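Local atomic coordinates of putative oxidoreductase YfjR (Streptomyces aurantiacus, PDB entry 4OQZ), a protein that reduces imines to amines, probably with NADPH as the hydride donor, as an imine reductase of the HIBADH-related family. Residues Ala19-Arg24 with Leu148-Gly153; Ala58-Ile63 with Asp142-Ala147; Val187-Ala192 with His246-Ser251; Asp216-Arg221 with Asp276-Val281. All coordinates share one frame; numbering follows the deposited sequence.

Contact 1: residues Ala19-Arg24 with Leu148-Gly153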
loop_
_atom_site.group_PDB
_atom_site.type_symbol
_atom_site.label_atom_id
_atom_site.label_comp_id
_atom_site.label_asym_id
_atom_site.label_seq_id
_atom_site.Cartn_x
_atom_site.Cartn_y
_atom_site.Cartn_z
ATOM N N ALA A 19 -1.825 31.271 8.256
ATOM C CA ALA A 19 -0.570 31.813 7.713
ATOM C C ALA A 19 -0.622 31.896 6.167
ATOM O O ALA A 19 -0.140 32.878 5.599
ATOM C CB ALA A 19 0.614 30.953 8.157
ATOM N N ALA A 20 -1.231 30.884 5.499
ATOM C CA ALA A 20 -1.449 30.873 4.048
ATOM C C ALA A 20 -2.413 32.026 3.685
ATOM O O ALA A 20 -2.131 32.775 2.743
ATOM C CB ALA A 20 -2.041 29.546 3.624
ATOM N N TYR A 21 -3.491 32.227 4.492
ATOM C CA TYR A 21 -4.393 33.360 4.271
ATOM C C TYR A 21 -3.697 34.710 4.462
ATOM O O TYR A 21 -3.854 35.590 3.619
ATOM C CB TYR A 21 -5.690 33.244 5.099
ATOM C CG TYR A 21 -6.692 32.280 4.512
ATOM C CD1 TYR A 21 -7.372 32.577 3.333
ATOM C CD2 TYR A 21 -6.981 31.073 5.142
ATOM C CE1 TYR A 21 -8.292 31.680 2.776
ATOM C CE2 TYR A 21 -7.902 30.175 4.603
ATOM C CZ TYR A 21 -8.545 30.475 3.410
ATOM O OH TYR A 21 -9.456 29.586 2.882
ATOM N N LEU A 22 -2.877 34.863 5.525
ATOM C CA LEU A 22 -2.119 36.090 5.755
ATOM C C LEU A 22 -1.103 36.345 4.618
ATOM O O LEU A 22 -0.973 37.482 4.166
ATOM C CB LEU A 22 -1.396 36.057 7.115
ATOM C CG LEU A 22 -2.249 36.093 8.386
ATOM C CD1 LEU A 22 -1.405 35.735 9.598
ATOM C CD2 LEU A 22 -2.916 37.444 8.575
ATOM N N ASP A 23 -0.441 35.280 4.130
ATOM C CA ASP A 23 0.535 35.342 3.021
ATOM C C ASP A 23 -0.095 35.855 1.721
ATOM O O ASP A 23 0.613 36.421 0.888
ATOM C CB ASP A 23 1.127 33.944 2.738
ATOM C CG ASP A 23 2.201 33.446 3.690
ATOM O OD1 ASP A 23 2.827 34.291 4.380
ATOM O OD2 ASP A 23 2.453 32.211 3.705
ATOM N N ARG A 24 -1.413 35.590 1.534
ATOM C CA ARG A 24 -2.171 36.001 0.357
ATOM C C ARG A 24 -2.900 37.345 0.501
ATOM O O ARG A 24 -3.629 37.743 -0.409
ATOM C CB ARG A 24 -3.095 34.876 -0.103
ATOM C CG ARG A 24 -2.449 34.056 -1.204
ATOM C CD ARG A 24 -2.595 32.571 -0.970
ATOM N NE ARG A 24 -1.575 31.817 -1.702
ATOM C CZ ARG A 24 -1.280 30.537 -1.487
ATOM N NH1 ARG A 24 -1.924 29.846 -0.553
ATOM N NH2 ARG A 24 -0.336 29.938 -2.203
ATOM N N LEU A 148 -10.868 28.609 -0.875
ATOM C CA LEU A 148 -10.499 27.247 -0.481
ATOM C C LEU A 148 -9.206 26.826 -1.180
ATOM O O LEU A 148 -8.477 25.995 -0.635
ATOM C CB LEU A 148 -11.638 26.257 -0.793
ATOM C CG LEU A 148 -13.001 26.626 -0.228
ATOM C CD1 LEU A 148 -14.088 25.804 -0.880
ATOM C CD2 LEU A 148 -13.011 26.541 1.302
ATOM N N GLU A 149 -8.876 27.463 -2.335
ATOM C CA GLU A 149 -7.634 27.196 -3.073
ATOM C C GLU A 149 -6.398 27.715 -2.295
ATOM O O GLU A 149 -5.255 27.349 -2.623
ATOM C CB GLU A 149 -7.669 27.797 -4.485
ATOM C CG GLU A 149 -8.565 27.016 -5.434
ATOM C CD GLU A 149 -8.687 27.602 -6.826
ATOM O OE1 GLU A 149 -8.326 28.783 -7.034
ATOM O OE2 GLU A 149 -9.149 26.864 -7.720
ATOM N N VAL A 150 -6.644 28.543 -1.260
ATOM C CA VAL A 150 -5.586 29.070 -0.403
ATOM C C VAL A 150 -5.124 27.918 0.491
ATOM O O VAL A 150 -3.912 27.766 0.667
ATOM C CB VAL A 150 -5.994 30.347 0.370
ATOM C CG1 VAL A 150 -4.900 30.800 1.341
ATOM C CG2 VAL A 150 -6.346 31.473 -0.592
ATOM N N ILE A 151 -6.075 27.082 0.992
ATOM C CA ILE A 151 -5.800 25.893 1.821
ATOM C C ILE A 151 -4.953 24.878 1.019
ATOM O O ILE A 151 -3.864 24.528 1.470
ATOM C CB ILE A 151 -7.095 25.269 2.423
ATOM C CG1 ILE A 151 -7.710 26.224 3.482
ATOM C CG2 ILE A 151 -6.828 23.881 3.035
ATOM C CD1 ILE A 151 -9.303 26.072 3.598
ATOM N N THR A 152 -5.449 24.421 -0.147
ATOM C CA THR A 152 -4.730 23.527 -1.071
ATOM C C THR A 152 -5.028 23.983 -2.502
ATOM O O THR A 152 -6.180 24.273 -2.809
ATOM C CB THR A 152 -5.136 22.056 -0.878
ATOM O OG1 THR A 152 -6.539 21.920 -1.064
ATOM C CG2 THR A 152 -4.714 21.478 0.459
ATOM N N GLY A 153 -4.005 24.034 -3.362
ATOM C CA GLY A 153 -4.124 24.493 -4.751
ATOM C C GLY A 153 -5.224 23.810 -5.555
ATOM O O GLY A 153 -5.893 24.454 -6.370
#

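Contact 2: residues Ala58-Ile63 with Asp142-Ala147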
loop_
_atom_site.group_PDB
_atom_site.type_symbol
_atom_site.label_atom_id
_atom_site.label_comp_id
_atom_site.label_asym_id
_atom_site.label_seq_id
_atom_site.Cartn_x
_atom_site.Cartn_y
_atom_site.Cartn_z
ATOM N N ALA A 58 -17.564 38.150 12.052
ATOM C CA ALA A 58 -16.566 38.982 11.383
ATOM C C ALA A 58 -16.511 38.735 9.868
ATOM O O ALA A 58 -16.025 39.609 9.138
ATOM C CB ALA A 58 -15.187 38.750 11.995
ATOM N N ASN A 59 -16.960 37.538 9.399
ATOM C CA ASN A 59 -16.887 37.165 7.984
ATOM C C ASN A 59 -17.947 36.178 7.548
ATOM O O ASN A 59 -18.381 35.343 8.341
ATOM C CB ASN A 59 -15.510 36.524 7.665
ATOM C CG ASN A 59 -14.303 37.360 8.000
ATOM O OD1 ASN A 59 -13.584 37.094 8.960
ATOM N ND2 ASN A 59 -14.096 38.430 7.266
ATOM N N GLU A 60 -18.286 36.215 6.249
ATOM C CA GLU A 60 -19.216 35.275 5.610
ATOM C C GLU A 60 -18.557 33.868 5.489
ATOM O O GLU A 60 -19.256 32.860 5.636
ATOM C CB GLU A 60 -19.646 35.801 4.230
ATOM C CG GLU A 60 -20.902 35.133 3.680
ATOM C CD GLU A 60 -20.884 34.763 2.206
ATOM O OE1 GLU A 60 -20.311 35.530 1.398
ATOM O OE2 GLU A 60 -21.482 33.719 1.856
ATOM N N LEU A 61 -17.228 33.803 5.208
ATOM C CA LEU A 61 -16.499 32.526 5.114
ATOM C C LEU A 61 -15.801 32.194 6.435
ATOM O O LEU A 61 -14.973 32.961 6.887
ATOM C CB LEU A 61 -15.477 32.487 3.947
ATOM C CG LEU A 61 -14.844 31.087 3.653
ATOM C CD1 LEU A 61 -15.850 30.122 3.065
ATOM C CD2 LEU A 61 -13.720 31.202 2.684
ATOM N N VAL A 62 -16.165 31.063 7.056
ATOM C CA VAL A 62 -15.601 30.607 8.332
ATOM C C VAL A 62 -14.953 29.218 8.123
ATOM O O VAL A 62 -15.641 28.245 7.770
ATOM C CB VAL A 62 -16.658 30.599 9.469
ATOM C CG1 VAL A 62 -16.088 30.028 10.762
ATOM C CG2 VAL A 62 -17.213 31.995 9.705
ATOM N N ILE A 63 -13.625 29.156 8.352
ATOM C CA ILE A 63 -12.832 27.939 8.219
ATOM C C ILE A 63 -12.711 27.271 9.579
ATOM O O ILE A 63 -12.201 27.892 10.516
ATOM C CB ILE A 63 -11.448 28.227 7.574
ATOM C CG1 ILE A 63 -11.555 28.980 6.217
ATOM C CG2 ILE A 63 -10.622 26.946 7.451
ATOM C CD1 ILE A 63 -12.221 28.196 4.973
ATOM N N ASP A 142 -18.828 26.808 -5.130
ATOM C CA ASP A 142 -18.548 27.657 -6.286
ATOM C C ASP A 142 -18.185 29.101 -5.911
ATOM O O ASP A 142 -17.236 29.654 -6.472
ATOM C CB ASP A 142 -19.738 27.659 -7.269
ATOM C CG ASP A 142 -19.889 26.396 -8.094
ATOM O OD1 ASP A 142 -18.853 25.830 -8.511
ATOM O OD2 ASP A 142 -21.046 25.998 -8.364
ATOM N N GLN A 143 -18.932 29.698 -4.967
ATOM C CA GLN A 143 -18.762 31.085 -4.526
ATOM C C GLN A 143 -17.433 31.312 -3.832
ATOM O O GLN A 143 -16.788 32.340 -4.041
ATOM C CB GLN A 143 -19.916 31.474 -3.576
ATOM C CG GLN A 143 -20.064 32.979 -3.327
ATOM C CD GLN A 143 -20.918 33.317 -2.119
ATOM O OE1 GLN A 143 -21.950 32.680 -1.835
ATOM N NE2 GLN A 143 -20.519 34.361 -1.398
ATOM N N HIS A 144 -17.030 30.354 -3.000
ATOM C CA HIS A 144 -15.830 30.451 -2.172
ATOM C C HIS A 144 -14.603 29.616 -2.635
ATOM O O HIS A 144 -13.610 29.578 -1.921
ATOM C CB HIS A 144 -16.209 30.112 -0.722
ATOM C CG HIS A 144 -17.242 31.027 -0.144
ATOM N ND1 HIS A 144 -16.917 32.303 0.277
ATOM C CD2 HIS A 144 -18.565 30.821 0.060
ATOM C CE1 HIS A 144 -18.046 32.834 0.717
ATOM N NE2 HIS A 144 -19.061 31.977 0.620
ATOM N N ARG A 145 -14.668 28.990 -3.830
ATOM C CA ARG A 145 -13.602 28.137 -4.398
ATOM C C ARG A 145 -12.182 28.773 -4.368
ATOM O O ARG A 145 -11.230 28.104 -3.940
ATOM C CB ARG A 145 -13.988 27.676 -5.803
ATOM C CG ARG A 145 -13.000 26.730 -6.411
ATOM C CD ARG A 145 -13.627 26.052 -7.586
ATOM N NE ARG A 145 -12.787 24.951 -8.032
ATOM C CZ ARG A 145 -13.128 24.092 -8.979
ATOM N NH1 ARG A 145 -14.315 24.183 -9.574
ATOM N NH2 ARG A 145 -12.295 23.121 -9.327
ATOM N N ALA A 146 -12.052 30.037 -4.834
ATOM C CA ALA A 146 -10.783 30.798 -4.819
ATOM C C ALA A 146 -10.181 30.871 -3.403
ATOM O O ALA A 146 -8.966 30.747 -3.266
ATOM C CB ALA A 146 -10.980 32.205 -5.383
ATOM N N ALA A 147 -11.031 31.026 -2.360
ATOM C CA ALA A 147 -10.601 31.058 -0.963
ATOM C C ALA A 147 -10.181 29.679 -0.461
ATOM O O ALA A 147 -9.212 29.580 0.271
ATOM C CB ALA A 147 -11.703 31.626 -0.084
#

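Contact 3: residues Val187-Ala192 with His246-Ser251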
loop_
_atom_site.group_PDB
_atom_site.type_symbol
_atom_site.label_atom_id
_atom_site.label_comp_id
_atom_site.label_asym_id
_atom_site.label_seq_id
_atom_site.Cartn_x
_atom_site.Cartn_y
_atom_site.Cartn_z
ATOM N N VAL A 187 10.556 -2.806 7.015
ATOM C CA VAL A 187 11.714 -2.265 7.786
ATOM C C VAL A 187 12.131 -3.226 8.867
ATOM O O VAL A 187 13.315 -3.582 8.928
ATOM C CB VAL A 187 11.526 -0.792 8.251
ATOM C CG1 VAL A 187 12.674 -0.311 9.145
ATOM C CG2 VAL A 187 11.423 0.133 7.040
ATOM N N ALA A 188 11.152 -3.731 9.657
ATOM C CA ALA A 188 11.411 -4.676 10.746
ATOM C C ALA A 188 12.006 -5.993 10.254
ATOM O O ALA A 188 12.962 -6.469 10.863
ATOM C CB ALA A 188 10.157 -4.919 11.582
ATOM N N LEU A 189 11.507 -6.554 9.127
ATOM C CA LEU A 189 12.050 -7.813 8.606
ATOM C C LEU A 189 13.464 -7.668 8.032
ATOM O O LEU A 189 14.328 -8.495 8.313
ATOM C CB LEU A 189 11.094 -8.473 7.581
ATOM C CG LEU A 189 11.546 -9.802 6.957
ATOM C CD1 LEU A 189 11.504 -10.955 7.967
ATOM C CD2 LEU A 189 10.703 -10.141 5.762
ATOM N N ALA A 190 13.671 -6.639 7.203
ATOM C CA ALA A 190 14.938 -6.310 6.565
ATOM C C ALA A 190 16.018 -5.999 7.615
ATOM O O ALA A 190 17.205 -6.206 7.345
ATOM C CB ALA A 190 14.751 -5.128 5.638
ATOM N N ASP A 191 15.605 -5.529 8.812
ATOM C CA ASP A 191 16.525 -5.233 9.921
ATOM C C ASP A 191 17.191 -6.513 10.415
ATOM O O ASP A 191 18.416 -6.558 10.487
ATOM C CB ASP A 191 15.802 -4.528 11.075
ATOM C CG ASP A 191 16.730 -4.165 12.212
ATOM O OD1 ASP A 191 16.818 -4.959 13.190
ATOM O OD2 ASP A 191 17.388 -3.109 12.120
ATOM N N ALA A 192 16.395 -7.567 10.707
ATOM C CA ALA A 192 16.881 -8.872 11.159
ATOM C C ALA A 192 17.802 -9.545 10.122
ATOM O O ALA A 192 18.322 -10.643 10.379
ATOM C CB ALA A 192 15.710 -9.777 11.505
ATOM N N HIS A 246 5.958 -16.974 7.514
ATOM C CA HIS A 246 7.065 -17.841 7.951
ATOM C C HIS A 246 8.404 -17.116 8.034
ATOM O O HIS A 246 9.086 -17.237 9.046
ATOM C CB HIS A 246 7.153 -19.136 7.124
ATOM C CG HIS A 246 6.221 -20.216 7.591
ATOM N ND1 HIS A 246 6.562 -21.067 8.633
ATOM C CD2 HIS A 246 4.991 -20.554 7.138
ATOM C CE1 HIS A 246 5.533 -21.888 8.778
ATOM N NE2 HIS A 246 4.560 -21.613 7.903
ATOM N N THR A 247 8.729 -16.295 7.017
ATOM C CA THR A 247 9.952 -15.484 6.923
ATOM C C THR A 247 10.100 -14.563 8.143
ATOM O O THR A 247 11.206 -14.407 8.673
ATOM C CB THR A 247 9.912 -14.670 5.610
ATOM O OG1 THR A 247 9.779 -15.559 4.504
ATOM C CG2 THR A 247 11.134 -13.808 5.407
ATOM N N ASN A 248 9.000 -13.923 8.547
ATOM C CA ASN A 248 8.973 -13.011 9.678
ATOM C C ASN A 248 9.110 -13.790 10.988
ATOM O O ASN A 248 9.871 -13.382 11.869
ATOM C CB ASN A 248 7.711 -12.155 9.648
ATOM C CG ASN A 248 7.768 -11.067 8.626
ATOM O OD1 ASN A 248 8.306 -9.986 8.859
ATOM N ND2 ASN A 248 7.234 -11.332 7.457
ATOM N N ALA A 249 8.424 -14.948 11.081
ATOM C CA ALA A 249 8.473 -15.821 12.259
ATOM C C ALA A 249 9.869 -16.439 12.426
ATOM O O ALA A 249 10.326 -16.606 13.556
ATOM C CB ALA A 249 7.415 -16.912 12.150
ATOM N N ASP A 250 10.549 -16.757 11.296
ATOM C CA ASP A 250 11.898 -17.338 11.296
ATOM C C ASP A 250 12.946 -16.348 11.813
ATOM O O ASP A 250 13.900 -16.766 12.460
ATOM C CB ASP A 250 12.299 -17.822 9.886
ATOM C CG ASP A 250 11.628 -19.092 9.387
ATOM O OD1 ASP A 250 11.058 -19.836 10.219
ATOM O OD2 ASP A 250 11.689 -19.350 8.164
ATOM N N SER A 251 12.766 -15.049 11.502
ATOM C CA SER A 251 13.653 -13.952 11.858
ATOM C C SER A 251 13.384 -13.381 13.257
ATOM O O SER A 251 14.101 -12.484 13.695
ATOM C CB SER A 251 13.529 -12.842 10.822
ATOM O OG SER A 251 13.619 -13.354 9.505
#

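Contact 4: residues Asp216-Arg221 with Asp276-Val281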
loop_
_atom_site.group_PDB
_atom_site.type_symbol
_atom_site.label_atom_id
_atom_site.label_comp_id
_atom_site.label_asym_id
_atom_site.label_seq_id
_atom_site.Cartn_x
_atom_site.Cartn_y
_atom_site.Cartn_z
ATOM N N ASP A 216 -6.169 -0.744 -11.745
ATOM C CA ASP A 216 -6.929 -0.478 -12.976
ATOM C C ASP A 216 -7.391 -1.775 -13.602
ATOM O O ASP A 216 -8.545 -1.854 -14.013
ATOM C CB ASP A 216 -6.115 0.327 -13.993
ATOM C CG ASP A 216 -5.948 1.788 -13.642
ATOM O OD1 ASP A 216 -6.897 2.375 -13.078
ATOM O OD2 ASP A 216 -4.902 2.366 -14.008
ATOM N N PHE A 217 -6.492 -2.793 -13.634
ATOM C CA PHE A 217 -6.744 -4.130 -14.142
ATOM C C PHE A 217 -7.841 -4.771 -13.314
ATOM O O PHE A 217 -8.785 -5.319 -13.884
ATOM C CB PHE A 217 -5.475 -5.005 -14.116
ATOM C CG PHE A 217 -5.689 -6.405 -14.664
ATOM C CD1 PHE A 217 -5.774 -7.500 -13.809
ATOM C CD2 PHE A 217 -5.773 -6.629 -16.034
ATOM C CE1 PHE A 217 -5.936 -8.789 -14.313
ATOM C CE2 PHE A 217 -5.968 -7.918 -16.537
ATOM C CZ PHE A 217 -6.063 -8.989 -15.677
ATOM N N TYR A 218 -7.733 -4.680 -11.981
ATOM C CA TYR A 218 -8.748 -5.249 -11.114
ATOM C C TYR A 218 -10.062 -4.494 -11.028
ATOM O O TYR A 218 -11.095 -5.146 -10.928
ATOM C CB TYR A 218 -8.202 -5.702 -9.766
ATOM C CG TYR A 218 -7.365 -6.954 -9.894
ATOM C CD1 TYR A 218 -5.976 -6.889 -9.922
ATOM C CD2 TYR A 218 -7.962 -8.206 -9.996
ATOM C CE1 TYR A 218 -5.201 -8.038 -10.077
ATOM C CE2 TYR A 218 -7.198 -9.362 -10.152
ATOM C CZ TYR A 218 -5.815 -9.274 -10.182
ATOM O OH TYR A 218 -5.051 -10.404 -10.350
ATOM N N ALA A 219 -10.046 -3.147 -11.104
ATOM C CA ALA A 219 -11.260 -2.314 -11.057
ATOM C C ALA A 219 -12.269 -2.731 -12.106
ATOM O O ALA A 219 -13.452 -2.830 -11.788
ATOM C CB ALA A 219 -10.918 -0.847 -11.266
ATOM N N ALA A 220 -11.811 -2.944 -13.362
ATOM C CA ALA A 220 -12.651 -3.316 -14.503
ATOM C C ALA A 220 -13.334 -4.664 -14.307
ATOM O O ALA A 220 -14.496 -4.823 -14.678
ATOM C CB ALA A 220 -11.824 -3.337 -15.784
ATOM N N ARG A 221 -12.612 -5.628 -13.715
ATOM C CA ARG A 221 -13.110 -6.981 -13.486
ATOM C C ARG A 221 -14.130 -7.016 -12.337
ATOM O O ARG A 221 -15.108 -7.745 -12.450
ATOM C CB ARG A 221 -11.941 -7.939 -13.206
ATOM C CG ARG A 221 -10.823 -7.934 -14.256
ATOM C CD ARG A 221 -9.565 -8.646 -13.770
ATOM N NE ARG A 221 -9.710 -10.096 -13.838
ATOM C CZ ARG A 221 -10.087 -10.864 -12.821
ATOM N NH1 ARG A 221 -10.347 -10.325 -11.630
ATOM N NH2 ARG A 221 -10.207 -12.173 -12.982
ATOM N N ASP A 276 -10.761 -18.836 -6.657
ATOM C CA ASP A 276 -10.956 -18.131 -7.902
ATOM C C ASP A 276 -9.861 -17.035 -7.790
ATOM O O ASP A 276 -8.739 -17.379 -7.431
ATOM C CB ASP A 276 -12.371 -17.546 -7.961
ATOM C CG ASP A 276 -13.386 -18.559 -8.407
ATOM O OD1 ASP A 276 -13.984 -19.206 -7.532
ATOM O OD2 ASP A 276 -13.554 -18.734 -9.647
ATOM N N SER A 277 -10.163 -15.755 -8.060
ATOM C CA SER A 277 -9.162 -14.694 -7.943
ATOM C C SER A 277 -9.073 -14.225 -6.508
ATOM O O SER A 277 -10.075 -14.243 -5.792
ATOM C CB SER A 277 -9.498 -13.503 -8.836
ATOM O OG SER A 277 -8.550 -12.446 -8.657
ATOM N N PHE A 278 -7.890 -13.729 -6.110
ATOM C CA PHE A 278 -7.706 -13.163 -4.773
ATOM C C PHE A 278 -8.626 -11.937 -4.520
ATOM O O PHE A 278 -8.849 -11.547 -3.381
ATOM C CB PHE A 278 -6.214 -12.937 -4.467
ATOM C CG PHE A 278 -5.635 -11.598 -4.848
ATOM C CD1 PHE A 278 -5.091 -10.758 -3.880
ATOM C CD2 PHE A 278 -5.551 -11.211 -6.181
ATOM C CE1 PHE A 278 -4.517 -9.542 -4.237
ATOM C CE2 PHE A 278 -5.013 -9.980 -6.537
ATOM C CZ PHE A 278 -4.470 -9.158 -5.567
ATOM N N SER A 279 -9.218 -11.401 -5.585
ATOM C CA SER A 279 -10.213 -10.331 -5.551
ATOM C C SER A 279 -11.539 -10.854 -4.952
ATOM O O SER A 279 -12.330 -10.074 -4.414
ATOM C CB SER A 279 -10.465 -9.827 -6.967
ATOM O OG SER A 279 -11.338 -8.710 -6.967
ATOM N N SER A 280 -11.781 -12.184 -5.041
ATOM C CA SER A 280 -13.014 -12.788 -4.537
ATOM C C SER A 280 -13.324 -12.459 -3.075
ATOM O O SER A 280 -14.487 -12.448 -2.712
ATOM C CB SER A 280 -13.043 -14.292 -4.788
ATOM O OG SER A 280 -14.198 -14.870 -4.208
ATOM N N VAL A 281 -12.321 -12.116 -2.256
ATOM C CA VAL A 281 -12.600 -11.768 -0.866
ATOM C C VAL A 281 -13.510 -10.538 -0.688
ATOM O O VAL A 281 -14.189 -10.446 0.329
ATOM C CB VAL A 281 -11.398 -11.825 0.106
ATOM C CG1 VAL A 281 -11.580 -12.936 1.124
ATOM C CG2 VAL A 281 -10.072 -11.971 -0.628
#

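Contact 1: residues Ala19-Arg24 with Leu148-Gly153
Val150 sets one methyl against the ring of Tyr21: CG1 lies over a face, 3.8 Å from the ring centroid and 19° off the normal, in a CH-pi contact displaced toward the rim. With CG1 anti to the backbone N (chi1 175°), the same methyl also reaches the backbone of the opposing helix, 3.6 Å from Ala20 C, and packs on Ala20 CB. Val150 CB touches the rim of the ring at Tyr21 CE1, 3.6 Å away, while Ile151 CD1 meets the phenol oxygen, Tyr21 OH, at the same separation. On the exposed flank the aliphatic part of Arg24 runs antiparallel past Val150, with Arg24 CD 3.7 Å from Val150 CG1, and Arg24 NH1 comes within 3.1 Å of Val150 O. Behind this first shell, Tyr21 OH is hydrogen-bonded to Ala147 O, Arg24 NH2 to Gly126 O, and Tyr26 makes an edge-to-face contact with the Tyr21 ring. An alanine in place of Tyr21 would probably leave Val150 CG1 without its aromatic platform and Ala147 O without its hydroxyl partner. The contact thus joins the end of helix 12-23 to the end of helix 138-151, with Ile63 of strand 61-64 packed against Tyr21, Leu148 and Ile151, and Val28 of strand 27-31 against Tyr21.

Contact 2: residues Ala58-Ile63 with Asp142-Ala147
Leu61 and His144 bury the most surface here, Leu61 laying CD1 over one face of the imidazole, 3.9 Å from the ring centroid and 24° off its normal, a CH-pi contact nearest to His144 CG. Its other methyl, CD2, is pressed tightly on Ala147 CB at 3.5 Å, so its two methyls touch helix residues about one turn apart. Leu61 CG stands anti to the backbone N (chi1 -171°), which carries it out from the strand toward the helix. At the ring edge His144 NE2 donates a hydrogen bond of 3.2 Å to Glu60 OE2; the oxygen lies in the imidazole plane but is approached from above the carboxylate plane, 61° out of it. The other oxygen, Glu60 OE1, meets Gln143 NE2 tip to tip in a weak bond of 3.0 Å, so two neighbouring helix residues hold one carboxylate. A leucine in place of His144 would probably leave Glu60 OE2 without this donor and Leu61 CD1 without a flat ring to rest on. Val87 of the adjacent strand touches both Glu60 and His144. Helix 138-151 here packs on the parallel strand 61-64, the helix-on-sheet layering of a Rossmann-type dinucleotide-binding domain.

Contact 3: residues Val187-Ala192 with His246-Ser251
Leu189 packs its two methyls against Thr247, Asn248 and Ser251 in the all-helical C-terminal domain of this reductase, where helix 234-250 and the long helix 163-191 meet near their C-terminal ends. Its CG is anti to the backbone N (chi1 180°), which carries CG toward helix 234-250. Leu189 CD2 packs on the methyl of Thr247, 3.7 Å from its CG2, the two side chains crossing at about a right angle. Leu189 CD1 lies among three oxygens, Thr247 O, Asn248 OD1 and Ser251 OG, each 3.5 Å away. The hydroxyl of Thr247, OG1, is hydrogen-bonded to His243 O in the preceding turn. Asn248 likewise crosses Leu189 at about a right angle; its OD1 lies 3.4 Å from Leu189 CB. The amide is fixed on both branches, ND2 bonded to Val244 O and OD1 to Gln185 NE2, the latter a polar link between the two helices beside the apolar contact. Further on, Ala192 CB meets Ser251 CB at 3.8 Å, closing the interface as both helices finish. The second subunit lies close by: its Leu171 packs on Leu189, its Gln170 on Thr247, and its Lys286 forms a salt bridge with Asp191. Ser251 turns OG back along its own helix, beside the backbone N (chi1 -48°). There Ser251 OG donates a 2.8 Å hydrogen bond to Thr247 O, nearly in line with the carbonyl at 164°, and Ser251 N donates to the same oxygen.

Contact 4: residues Asp216-Arg221 with Asp276-Val281
The rings of Tyr218 and Phe278 meet edge-to-face, a T-shaped pair with planes at 89° and centroids 5.5 Å apart. Phe278 supplies the edge through CE2, which comes to 3.8 Å from Tyr218 CZ, close to the phenol end of the ring; Phe217 CD1 of the same helix lies over a face of Tyr218, displaced toward the rim. Two serines add smaller contacts to the tyrosine: Ser277 OG lies 3.7 Å from Tyr218 CE2, and Ser279 CB stands 4.3 Å from Tyr218 CD2. Arg221, one turn further along the helix, approaches loosely, its NH1 4.1 Å from Ser277 OG.

Three polar groups of this buried contact meet at Asp232. Its OD1 is hydrogen-bonded to both Tyr218 OH and Ser277 OG, and its OD2 to Phe278 N, so one carboxylate ties the helix side chain to the loop. A weak but almost straight bond from Ser279 N to Ser277 OG, 3.3 Å long, further braces the turn, and Ser280 N closes it on Ser277 O. Trp177 and Trp184 of the second subunit extend the aromatic cluster: Trp177 meets Phe278 edge-to-face, Trp184 does the same with Tyr218 and also meets the ring of Phe278. Helix 211-224 and the loop before helix 282-285 thereby form an aromatic patch at the subunit interface of the helical C-terminal domain, which in reductases of this family is characteristically built into an intertwined dimer.

Contacts 1 and 2 lie together in the nucleotide-binding domain, centres 12 Å apart, and share helix 138-151; of contact 2, both segments fall between those of contact 1 in the chain. They touch directly, so one helix is fastened to strand 61-64 and to helix 12-23. Contacts 3 and 4 follow in the helical C-terminal domain, with centres 29 Å apart and segments alternating along the chain. They do not touch, yet both meet the second subunit. Some 41 to 51 Å separates the centres of the two pairs, on opposite sides of the chain's centre: one pair lies within the Rossmann-type domain, the other among helices that meet the second subunit.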